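Long-range contacts in Xaa-Pro Dipeptidase (Alteromonas macleodii, PDB 2QS8), which probably hydrolyses peptides at their carboxyl end as a metal-dependent member of the amidohydrolase superfamily, and holds methionine in its active site: residues A[237-242]-A[258-263]; A[252-257]-A[273-278]; A[195-200]-A[211-216]. One frame throughout, in Å; residues are numbered along the deposited sequence.

Interaction 1: A[237-242]-A[258-263]; sequences HGAEGM and FMDLEA. With MET (methionine), chain D.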
# COMPACT_ATOMS: atom_id res chain seq x y z
N HIS A 237 20.79 -5.26 18.41
CA HIS A 237 22.15 -5.71 18.66
C HIS A 237 23.10 -4.81 17.87
O HIS A 237 24.06 -4.28 18.43
CB HIS A 237 22.33 -7.17 18.22
CG HIS A 237 21.59 -8.16 19.06
ND1 HIS A 237 21.83 -8.33 20.40
CD2 HIS A 237 20.63 -9.06 18.74
CE1 HIS A 237 21.05 -9.29 20.87
NE2 HIS A 237 20.31 -9.75 19.88
N GLY A 238 22.83 -4.65 16.58
CA GLY A 238 23.66 -3.81 15.73
C GLY A 238 23.49 -2.35 16.09
O GLY A 238 22.39 -1.92 16.44
N ALA A 239 24.58 -1.59 16.02
CA ALA A 239 24.55 -0.17 16.37
C ALA A 239 23.68 0.70 15.47
O ALA A 239 22.99 1.59 15.96
CB ALA A 239 25.97 0.39 16.41
N GLU A 240 23.72 0.47 14.16
CA GLU A 240 22.93 1.27 13.24
C GLU A 240 21.41 1.22 13.45
O GLU A 240 20.75 2.26 13.49
CB GLU A 240 23.24 0.92 11.79
CG GLU A 240 22.38 1.73 10.82
CD GLU A 240 23.09 2.06 9.52
OE1 GLU A 240 23.41 1.13 8.74
OE2 GLU A 240 23.34 3.26 9.29
N GLY A 241 20.85 0.03 13.58
CA GLY A 241 19.42 -0.06 13.79
C GLY A 241 19.10 0.58 15.12
O GLY A 241 18.13 1.31 15.25
N MSE A 242 19.95 0.29 16.10
CA MSE A 242 19.79 0.82 17.45
C MSE A 242 19.66 2.35 17.44
O MSE A 242 18.75 2.90 18.05
CB MSE A 242 20.99 0.39 18.30
CG MSE A 242 20.88 0.74 19.77
SE MSE A 242 22.46 0.13 20.79
CE MSE A 242 21.91 0.51 22.62
N PHE A 258 26.05 -4.37 20.48
CA PHE A 258 27.14 -3.64 19.85
C PHE A 258 26.96 -2.13 19.92
O PHE A 258 27.31 -1.37 19.01
CB PHE A 258 27.31 -4.11 18.41
CG PHE A 258 27.47 -5.60 18.29
CD1 PHE A 258 28.60 -6.23 18.80
CD2 PHE A 258 26.47 -6.37 17.71
CE1 PHE A 258 28.73 -7.61 18.75
CE2 PHE A 258 26.58 -7.75 17.66
CZ PHE A 258 27.71 -8.37 18.17
N MSE A 259 26.40 -1.69 21.04
CA MSE A 259 26.17 -0.29 21.29
C MSE A 259 27.50 0.45 21.20
O MSE A 259 28.48 0.04 21.81
CB MSE A 259 25.60 -0.14 22.69
CG MSE A 259 25.19 1.24 23.03
SE MSE A 259 24.79 1.20 24.93
CE MSE A 259 23.34 -0.14 25.07
N ASP A 260 27.55 1.54 20.43
CA ASP A 260 28.80 2.30 20.30
C ASP A 260 28.78 3.60 21.10
O ASP A 260 27.79 3.92 21.75
CB ASP A 260 29.13 2.58 18.82
CG ASP A 260 28.02 3.32 18.10
OD1 ASP A 260 27.10 3.83 18.76
OD2 ASP A 260 28.08 3.39 16.86
N LEU A 261 29.88 4.35 21.07
CA LEU A 261 29.97 5.61 21.81
C LEU A 261 28.86 6.59 21.41
O LEU A 261 28.24 7.21 22.26
CB LEU A 261 31.34 6.27 21.59
CG LEU A 261 31.56 7.64 22.26
CD1 LEU A 261 31.37 7.52 23.77
CD2 LEU A 261 32.97 8.15 21.95
N GLU A 262 28.62 6.71 20.11
CA GLU A 262 27.59 7.61 19.62
C GLU A 262 26.20 7.22 20.12
O GLU A 262 25.40 8.08 20.52
CB GLU A 262 27.57 7.63 18.09
CG GLU A 262 26.52 8.55 17.53
CD GLU A 262 26.33 8.39 16.04
OE1 GLU A 262 25.43 9.07 15.49
OE2 GLU A 262 27.06 7.59 15.41
N ALA A 263 25.90 5.92 20.10
CA ALA A 263 24.61 5.44 20.55
C ALA A 263 24.42 5.75 22.03
O ALA A 263 23.33 6.09 22.46
CB ALA A 263 24.48 3.95 20.31
N MET D . 16.44 -13.11 22.41
CA MET D . 17.70 -12.43 21.97
C MET D . 18.05 -12.76 20.52
O MET D . 18.78 -11.96 19.90
CB MET D . 18.85 -12.84 22.87
CG MET D . 20.15 -12.15 22.54
SD MET D . 21.38 -12.50 23.74
CE MET D . 20.71 -11.61 25.12
OXT MET D . 17.60 -13.82 20.04

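Interaction 2: A[252-257]-A[273-278]; sequences SIEHGT and YYVPTI. With MET (methionine), chain D.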
# COMPACT_ATOMS: atom_id res chain seq x y z
N SER A 252 13.04 2.28 25.34
CA SER A 252 14.13 1.42 25.77
C SER A 252 14.74 0.55 24.67
O SER A 252 14.08 0.20 23.69
CB SER A 252 13.65 0.53 26.93
OG SER A 252 12.61 -0.33 26.51
N ILE A 253 16.02 0.25 24.85
CA ILE A 253 16.76 -0.60 23.94
C ILE A 253 17.06 -1.89 24.71
O ILE A 253 17.58 -1.84 25.83
CB ILE A 253 18.11 0.05 23.54
CG1 ILE A 253 17.87 1.33 22.72
CG2 ILE A 253 18.94 -0.96 22.77
CD1 ILE A 253 17.06 1.12 21.46
N GLU A 254 16.70 -3.02 24.13
CA GLU A 254 16.95 -4.30 24.78
C GLU A 254 18.24 -4.90 24.22
O GLU A 254 18.50 -4.81 23.03
CB GLU A 254 15.79 -5.27 24.52
CG GLU A 254 14.40 -4.63 24.60
CD GLU A 254 14.05 -4.10 25.99
OE1 GLU A 254 14.11 -4.89 26.96
OE2 GLU A 254 13.70 -2.91 26.11
N HIS A 255 19.07 -5.49 25.09
CA HIS A 255 20.33 -6.11 24.68
C HIS A 255 21.46 -5.13 24.28
O HIS A 255 22.55 -5.16 24.87
CB HIS A 255 20.09 -7.10 23.53
CG HIS A 255 18.83 -7.88 23.66
ND1 HIS A 255 18.51 -8.61 24.79
CD2 HIS A 255 17.79 -8.06 22.81
CE1 HIS A 255 17.34 -9.19 24.63
NE2 HIS A 255 16.88 -8.87 23.44
N GLY A 256 21.20 -4.29 23.28
CA GLY A 256 22.18 -3.32 22.80
C GLY A 256 23.61 -3.82 22.73
O GLY A 256 24.56 -3.07 23.00
N THR A 257 23.77 -5.07 22.33
CA THR A 257 25.06 -5.74 22.25
C THR A 257 26.23 -4.96 21.65
O THR A 257 27.29 -4.91 22.26
CB THR A 257 24.91 -7.08 21.51
OG1 THR A 257 23.89 -7.85 22.15
CG2 THR A 257 26.22 -7.86 21.50
N TYR A 273 16.11 4.20 28.11
CA TYR A 273 16.53 3.17 29.06
C TYR A 273 17.21 1.97 28.40
O TYR A 273 16.82 1.54 27.32
CB TYR A 273 15.33 2.66 29.88
CG TYR A 273 15.08 3.45 31.15
CD1 TYR A 273 14.19 4.53 31.16
CD2 TYR A 273 15.73 3.11 32.34
CE1 TYR A 273 13.96 5.26 32.34
CE2 TYR A 273 15.51 3.83 33.52
CZ TYR A 273 14.62 4.90 33.52
OH TYR A 273 14.39 5.57 34.70
N TYR A 274 18.26 1.46 29.06
CA TYR A 274 19.00 0.30 28.57
C TYR A 274 18.65 -0.93 29.42
O TYR A 274 18.86 -0.94 30.63
CB TYR A 274 20.51 0.56 28.64
CG TYR A 274 21.37 -0.63 28.21
CD1 TYR A 274 22.62 -0.86 28.79
CD2 TYR A 274 20.93 -1.52 27.23
CE1 TYR A 274 23.41 -1.93 28.39
CE2 TYR A 274 21.72 -2.59 26.83
CZ TYR A 274 22.96 -2.79 27.41
OH TYR A 274 23.73 -3.85 27.01
N VAL A 275 18.11 -1.96 28.77
CA VAL A 275 17.74 -3.22 29.43
C VAL A 275 18.73 -4.25 28.86
O VAL A 275 18.51 -4.82 27.80
CB VAL A 275 16.31 -3.63 29.07
CG1 VAL A 275 15.89 -4.82 29.88
CG2 VAL A 275 15.38 -2.47 29.30
N PRO A 276 19.83 -4.50 29.58
CA PRO A 276 20.88 -5.44 29.18
C PRO A 276 20.59 -6.91 28.92
O PRO A 276 21.07 -7.45 27.92
CB PRO A 276 21.94 -5.24 30.26
CG PRO A 276 21.12 -4.95 31.46
CD PRO A 276 20.08 -3.99 30.94
N THR A 277 19.83 -7.57 29.78
CA THR A 277 19.57 -9.00 29.63
C THR A 277 20.91 -9.74 29.53
O THR A 277 21.14 -10.53 28.60
CB THR A 277 18.71 -9.36 28.37
OG1 THR A 277 19.48 -9.16 27.17
CG2 THR A 277 17.45 -8.51 28.36
N ILE A 278 21.79 -9.46 30.48
CA ILE A 278 23.10 -10.11 30.50
C ILE A 278 22.93 -11.63 30.60
O ILE A 278 23.63 -12.37 29.92
CB ILE A 278 23.96 -9.63 31.70
CG1 ILE A 278 24.12 -8.11 31.65
CG2 ILE A 278 25.33 -10.30 31.65
CD1 ILE A 278 24.78 -7.53 32.88
N MET D . 16.44 -13.11 22.41
CA MET D . 17.70 -12.43 21.97
C MET D . 18.05 -12.76 20.52
O MET D . 18.78 -11.96 19.90
CB MET D . 18.85 -12.84 22.87
CG MET D . 20.15 -12.15 22.54
SD MET D . 21.38 -12.50 23.74
CE MET D . 20.71 -11.61 25.12
OXT MET D . 17.60 -13.82 20.04

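Interaction 3: A[195-200]-A[211-216]; sequences ITVTGG and PQFTQE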
# COMPACT_ATOMS: atom_id res chain seq x y z
N ILE A 195 9.46 -3.98 19.02
CA ILE A 195 9.90 -4.21 17.64
C ILE A 195 11.34 -4.72 17.62
O ILE A 195 12.09 -4.52 18.58
CB ILE A 195 9.87 -2.92 16.79
CG1 ILE A 195 10.90 -1.91 17.32
CG2 ILE A 195 8.48 -2.34 16.78
CD1 ILE A 195 11.04 -0.64 16.47
N THR A 196 11.71 -5.39 16.54
CA THR A 196 13.08 -5.86 16.37
C THR A 196 13.67 -4.93 15.31
O THR A 196 13.48 -5.10 14.10
CB THR A 196 13.14 -7.35 15.89
OG1 THR A 196 12.22 -7.56 14.81
CG2 THR A 196 12.78 -8.28 17.04
N VAL A 197 14.38 -3.91 15.78
CA VAL A 197 14.99 -2.94 14.88
C VAL A 197 16.24 -3.47 14.17
O VAL A 197 16.74 -2.84 13.23
CB VAL A 197 15.34 -1.62 15.64
CG1 VAL A 197 16.71 -1.72 16.27
CG2 VAL A 197 15.23 -0.43 14.69
N THR A 198 16.76 -4.61 14.62
CA THR A 198 17.92 -5.23 13.96
C THR A 198 17.72 -6.74 13.95
O THR A 198 16.77 -7.24 14.55
CB THR A 198 19.26 -4.96 14.71
OG1 THR A 198 19.29 -5.71 15.92
CG2 THR A 198 19.42 -3.48 15.02
N GLY A 199 18.61 -7.45 13.28
CA GLY A 199 18.52 -8.90 13.26
C GLY A 199 18.69 -9.43 14.67
O GLY A 199 19.03 -8.67 15.58
N GLY A 200 18.48 -10.73 14.86
CA GLY A 200 18.61 -11.31 16.19
C GLY A 200 19.33 -12.64 16.21
O GLY A 200 19.74 -13.15 15.17
N PRO A 211 20.45 -3.68 10.40
CA PRO A 211 19.30 -2.77 10.60
C PRO A 211 18.08 -3.27 9.80
O PRO A 211 18.15 -3.39 8.57
CB PRO A 211 19.84 -1.44 10.07
CG PRO A 211 20.76 -1.88 8.96
CD PRO A 211 21.49 -3.04 9.59
N GLN A 212 16.98 -3.56 10.50
CA GLN A 212 15.78 -4.08 9.84
C GLN A 212 14.56 -3.15 9.80
O GLN A 212 13.48 -3.54 9.37
CB GLN A 212 15.41 -5.44 10.44
CG GLN A 212 16.58 -6.42 10.41
CD GLN A 212 16.19 -7.82 10.82
OE1 GLN A 212 15.26 -8.02 11.60
NE2 GLN A 212 16.92 -8.81 10.30
N PHE A 213 14.75 -1.92 10.24
CA PHE A 213 13.71 -0.90 10.20
C PHE A 213 14.36 0.32 9.57
O PHE A 213 15.50 0.66 9.91
CB PHE A 213 13.21 -0.54 11.60
CG PHE A 213 11.98 -1.31 12.04
CD1 PHE A 213 12.05 -2.65 12.38
CD2 PHE A 213 10.75 -0.67 12.12
CE1 PHE A 213 10.92 -3.35 12.80
CE2 PHE A 213 9.60 -1.36 12.54
CZ PHE A 213 9.69 -2.70 12.88
N THR A 214 13.67 0.97 8.64
CA THR A 214 14.21 2.17 8.02
C THR A 214 13.90 3.29 9.03
O THR A 214 13.10 3.09 9.94
CB THR A 214 13.49 2.50 6.70
OG1 THR A 214 12.14 2.87 7.01
CG2 THR A 214 13.47 1.27 5.75
N GLN A 215 14.53 4.45 8.88
CA GLN A 215 14.28 5.54 9.82
C GLN A 215 12.81 5.92 9.73
O GLN A 215 12.15 6.17 10.74
CB GLN A 215 15.17 6.74 9.51
CG GLN A 215 15.11 7.81 10.58
CD GLN A 215 15.61 7.31 11.93
OE1 GLN A 215 16.78 6.94 12.09
NE2 GLN A 215 14.72 7.29 12.92
N GLU A 216 12.29 5.97 8.51
CA GLU A 216 10.88 6.30 8.29
C GLU A 216 9.96 5.28 9.00
O GLU A 216 8.95 5.66 9.59
CB GLU A 216 10.58 6.31 6.79
CG GLU A 216 9.12 6.42 6.41
CD GLU A 216 8.90 6.34 4.90
OE1 GLU A 216 9.42 5.40 4.26
OE2 GLU A 216 8.21 7.22 4.34
O HOH W 1 12.60 -7.03 12.21

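Interaction 1: A[237-242]-A[258-263]
A single backbone hydrogen bond joins the two segments: Phe-258 N donates to His-237 O at 2.9 Å, within the plane of that carbonyl. It forms just before each chain enters a helix, with Gly-238 as the N-cap of helix 239-248 and Asp-260 as that of helix 261-270.

Among the polar side chains, Asp-260 holds CG in the crowded place between backbone N and carbonyl carbon (chi1 57°). This swings the carboxylate back over the helix start, where OD1 accepts from Ala-263 N at 2.8 Å, met from above the carboxylate plane. OD2 pairs with Lys-243, which also serves Glu-262. The end of His-237 leads away from 258-263 and into the ligand pocket. Its NE2 donates to atom O of the bound methionine at 2.7 Å, a nearly straight bond (166°), while ND1 is hydrogen-bonded to Thr-257 OG1.

Carbon atoms also rest on backbone carbonyls: Phe-258 brings CD2 to 3.3 Å from His-237 O, and Ala-239 sets CB against Phe-258 O at 3.4 Å. The Phe-258 side chain also touches Val-305 of helix 299-319.

Apolar packing lies deeper in, where two selenomethionines cross obliquely: Met-242, extended throughout, has SE 3.7 Å from Met-259 CB, and the same SE lies 4.3 Å from Ala-263 CB.

With both ring nitrogens hydrogen-bonded, the imidazole of His-237 is fixed in rotation, and its proton on NE2 is committed to the ligand. The adjoining carboxylate would probably favour a positively charged ring, suiting His-237 to hold the carboxyl end of methionine.

Interaction 2: A[252-257]-A[273-278]
Two non-glycine residues with positive phi, His-255 (72°) and Thr-277 (54°), come together through their side-chain ends, and a very short bond follows within 273-278. His-255 ND1 donates to Thr-277 OG1 at 2.6 Å in the ring plane, and OG1 donates to Pro-276 O at 2.5 Å. The ND1 bond fixes the rotation of the ring, leaving NE2 on the side of the bound methionine; the His-255 side chain is about 4 Å from the magnesium ion. Glu-254 CB covers one ring face, methionine CB the opposite one.

The parallel pairing is regular through Ile-253, with Ile-253 N donating to Tyr-273 O at 2.9 Å and Val-275 N to Ile-253 O at 3.0 Å, and carries on past the corner at Glu-254, where His-255 N still reaches Val-275 O at 2.8 Å. Tyr-274 lies edge-on to the turn, its OH donating to His-255 O from above the carbonyl plane. Glu-254 runs beside Val-275; OE2 accepts from Ser-252 OG and forms a salt bridge with Arg-111, while OE1 is hydrogen-bonded to ND1 of His-69, a magnesium ligand.

Helix 261-270 makes the crossover of this beta-alpha-beta unit; strand 231-236 pairs with 252-253 on its other edge, and helix 299-319 packs against Tyr-274.

Interaction 3: A[195-200]-A[211-216]
Phe-213 carries the tight part of this contact, its ring wedged against the end of strand 192-196. Ile-195 CD1 sits over the middle of one ring face, 4.2 Å from the centroid, a CH-pi contact made possible by CG1 standing in the crowded place between backbone N and carbonyl carbon (chi1 66°). Thr-196 O comes at the ring edge, 3.3 Å from Phe-213 CD1, while Val-197 CG2 touches Phe-213 CB at 3.7 Å. Beside the ring, Gln-212 N donates to Val-197 O at 2.8 Å, reaching the carbonyl from above its plane; this single bridge brings Thr-198 alongside Pro-211.

Gln-212 adds a polar, water-bridged part to the packing. Its extended chain lays the amide along Gly-199, NE2 being 3.4 Å from Gly-199 CA. A water accepts from Thr-196 OG1 at 2.7 Å and donates to Gln-212 OE1 at 2.9 Å, an oxygen that also accepts from the backbone N of His-150. The loose side is Thr-214 to Glu-216, which make no contact with 195-200; Glu-216 instead reaches Tyr-176 of the second subunit.

The arrangement belongs to the first half of a beta-alpha-beta unit: in this TIM barrel, the loop leaving strand 192-196 runs past the methionine pocket at Gly-200, then folds back over its own strand before entering helix 215-227.

Overall arrangement
Strands 192-196, 231-236, 252-253 and 273-275 lie in order in one parallel sheet, and the three contacts gather at the ends of these strands around the methionine. Interaction 1 touches both others. Its His-237 meets a neighbour in each: CE1 packs 3.6 Å from His-255 CB of interaction 2, and N is 2.9 Å from Thr-198 OG1 of interaction 3, a probable hydrogen bond. Centres of interactions 1 and 2 are about 11 Å apart; interactions 2 and 3 do not touch, their nearest atoms being about 6 Å apart. Around the ligand, His-237 of interaction 1 binds an oxygen of the carboxyl group, with Val-201, Leu-202 and Asp-328 also hydrogen-bonded to the methionine; interaction 2 lines the side chain, and interaction 3 contributes Gly-200.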